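PDB 3KTY: probable methyltransferase from Bordetella pertussis, which probably transfers methyl groups from S-adenosyl-L-methionine to RNA; this chain is its N-terminal SpoU-type methylase part. Local coordinates for residues A85-T90 with H141-I146. Sequence-based numbering, arbitrary orientation.
Sequences AFALTT and HRICHI
Ala87 of strand 84-89 sits between Arg142 and Cys144 of strand 142-145 in a parallel pairing, its N donating to Arg142 O (2.7 Å) and its O accepting from Cys144 N (2.9 Å), while Thr89 N continues the ladder to Cys144 O. At the start of the pairing, Ala85 O accepts from both His141 N and Arg142 N, each in its carbonyl plane, and Ala85 N donates to His141 ND1 (2.9 Å) from 26° out of the imidazole plane. The strands are neighbours in the all-parallel sheet of the SPOUT methyltransferase domain; strand 121-125 lies beyond 84-89, strand 100-101 beyond 142-145. On the face covered by helix 102-115, the Phe86 and Arg142 side chains lie side by side, but only CB and CG of Arg142 touch the ring, CB 3.6 Å from Phe86 CD1. Cys144 SG, turned between its backbone N and carbonyl carbon (chi1 76°), meets Leu88 CD1 at 3.6 Å and approaches the Phe86 ring obliquely, 5.2 Å from its centroid. Leu88 CD1 also reaches Ile146 CG1 (3.9 Å), and Ile146 in turn packs on Trp166 of the second subunit. On the other face, Thr89 OG1 adds a weak bond to Cys144 O.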
loop_
_atom_site.group_PDB
_atom_site.type_symbol
_atom_site.label_atom_id
_atom_site.label_comp_id
_atom_site.label_asym_id
_atom_site.label_seq_id
_atom_site.Cartn_x
_atom_site.Cartn_y
_atom_site.Cartn_z
ATOM N N ALA A 85 -20.639 5.587 -1.610
ATOM C CA ALA A 85 -19.970 4.347 -1.881
ATOM C C ALA A 85 -19.138 4.475 -3.109
ATOM O O ALA A 85 -19.644 4.860 -4.153
ATOM C CB ALA A 85 -20.955 3.212 -2.038
ATOM N N PHE A 86 -17.859 4.142 -2.986
ATOM C CA PHE A 86 -16.986 4.120 -4.166
ATOM C C PHE A 86 -16.778 2.730 -4.728
ATOM O O PHE A 86 -16.401 1.802 -4.000
ATOM C CB PHE A 86 -15.624 4.737 -3.850
ATOM C CG PHE A 86 -15.691 6.171 -3.536
ATOM C CD1 PHE A 86 -15.614 7.112 -4.557
ATOM C CD2 PHE A 86 -15.841 6.602 -2.222
ATOM C CE1 PHE A 86 -15.653 8.474 -4.267
ATOM C CE2 PHE A 86 -15.886 7.967 -1.908
ATOM C CZ PHE A 86 -15.797 8.898 -2.933
ATOM N N ALA A 87 -17.033 2.585 -6.017
ATOM C CA ALA A 87 -16.617 1.378 -6.716
ATOM C C ALA A 87 -15.120 1.488 -7.078
ATOM O O ALA A 87 -14.736 2.279 -7.936
ATOM C CB ALA A 87 -17.423 1.203 -7.957
ATOM N N LEU A 88 -14.288 0.667 -6.453
ATOM C CA LEU A 88 -12.856 0.639 -6.763
ATOM C C LEU A 88 -12.474 -0.287 -7.938
ATOM O O LEU A 88 -12.740 -1.493 -7.932
ATOM C CB LEU A 88 -12.081 0.232 -5.513
ATOM C CG LEU A 88 -10.599 0.594 -5.548
ATOM C CD1 LEU A 88 -10.408 1.835 -6.379
ATOM C CD2 LEU A 88 -10.078 0.813 -4.156
ATOM N N THR A 89 -11.825 0.271 -8.943
ATOM C CA THR A 89 -11.457 -0.528 -10.109
ATOM C C THR A 89 -9.991 -0.402 -10.566
ATOM O O THR A 89 -9.210 0.443 -10.073
ATOM C CB THR A 89 -12.329 -0.143 -11.287
ATOM O OG1 THR A 89 -11.876 1.112 -11.804
ATOM C CG2 THR A 89 -13.790 -0.012 -10.856
ATOM N N THR A 90 -9.626 -1.263 -11.515
ATOM C CA THR A 90 -8.404 -1.077 -12.304
ATOM C C THR A 90 -8.659 -1.523 -13.747
ATOM O O THR A 90 -8.463 -2.685 -14.095
ATOM C CB THR A 90 -7.164 -1.773 -11.681
ATOM O OG1 THR A 90 -7.580 -2.918 -10.925
ATOM C CG2 THR A 90 -6.421 -0.811 -10.756
ATOM N N HIS A 141 -22.117 5.128 -5.748
ATOM C CA HIS A 141 -22.288 6.537 -6.094
ATOM C C HIS A 141 -21.251 6.970 -7.105
ATOM O O HIS A 141 -21.562 7.688 -8.052
ATOM C CB HIS A 141 -22.254 7.417 -4.854
ATOM C CG HIS A 141 -23.324 7.078 -3.867
ATOM N ND1 HIS A 141 -23.156 6.124 -2.883
ATOM C CD2 HIS A 141 -24.589 7.545 -3.727
ATOM C CE1 HIS A 141 -24.267 6.025 -2.174
ATOM N NE2 HIS A 141 -25.150 6.881 -2.662
ATOM N N ARG A 142 -20.027 6.487 -6.926
ATOM C CA ARG A 142 -18.922 6.869 -7.794
ATOM C C ARG A 142 -18.037 5.699 -8.140
ATOM O O ARG A 142 -18.014 4.680 -7.411
ATOM C CB ARG A 142 -18.055 7.904 -7.105
ATOM C CG ARG A 142 -18.780 9.170 -6.774
ATOM C CD ARG A 142 -18.820 10.075 -7.975
ATOM N NE ARG A 142 -18.728 11.437 -7.502
ATOM C CZ ARG A 142 -17.722 12.266 -7.755
ATOM N NH1 ARG A 142 -17.765 13.484 -7.249
ATOM N NH2 ARG A 142 -16.697 11.900 -8.519
ATOM N N ILE A 143 -17.320 5.863 -9.253
ATOM C CA ILE A 143 -16.233 4.979 -9.637
ATOM C C ILE A 143 -14.960 5.690 -9.266
ATOM O O ILE A 143 -14.816 6.896 -9.494
ATOM C CB ILE A 143 -16.143 4.806 -11.148
ATOM C CG1 ILE A 143 -17.175 5.683 -11.873
ATOM C CG2 ILE A 143 -16.213 3.354 -11.522
ATOM C CD1 ILE A 143 -18.530 4.993 -12.197
ATOM N N CYS A 144 -14.017 4.965 -8.698
ATOM C CA CYS A 144 -12.687 5.527 -8.599
ATOM C C CYS A 144 -11.671 4.466 -9.019
ATOM O O CYS A 144 -12.017 3.301 -9.156
ATOM C CB CYS A 144 -12.423 6.144 -7.219
ATOM S SG CYS A 144 -12.131 4.978 -5.956
ATOM N N HIS A 145 -10.445 4.880 -9.293
ATOM C CA HIS A 145 -9.438 3.931 -9.749
ATOM C C HIS A 145 -8.083 4.205 -9.123
ATOM O O HIS A 145 -7.809 5.302 -8.620
ATOM C CB HIS A 145 -9.343 3.884 -11.283
ATOM C CG HIS A 145 -8.483 4.950 -11.871
ATOM N ND1 HIS A 145 -7.437 4.671 -12.727
ATOM C CD2 HIS A 145 -8.500 6.297 -11.725
ATOM C CE1 HIS A 145 -6.858 5.801 -13.097
ATOM N NE2 HIS A 145 -7.482 6.803 -12.502
ATOM N N ILE A 146 -7.250 3.179 -9.122
ATOM C CA ILE A 146 -5.890 3.329 -8.642
ATOM C C ILE A 146 -5.060 3.290 -9.904
ATOM O O ILE A 146 -5.004 2.252 -10.570
ATOM C CB ILE A 146 -5.522 2.191 -7.696
ATOM C CG1 ILE A 146 -6.486 2.179 -6.502
ATOM C CG2 ILE A 146 -4.097 2.313 -7.234
ATOM C CD1 ILE A 146 -5.979 1.428 -5.306
#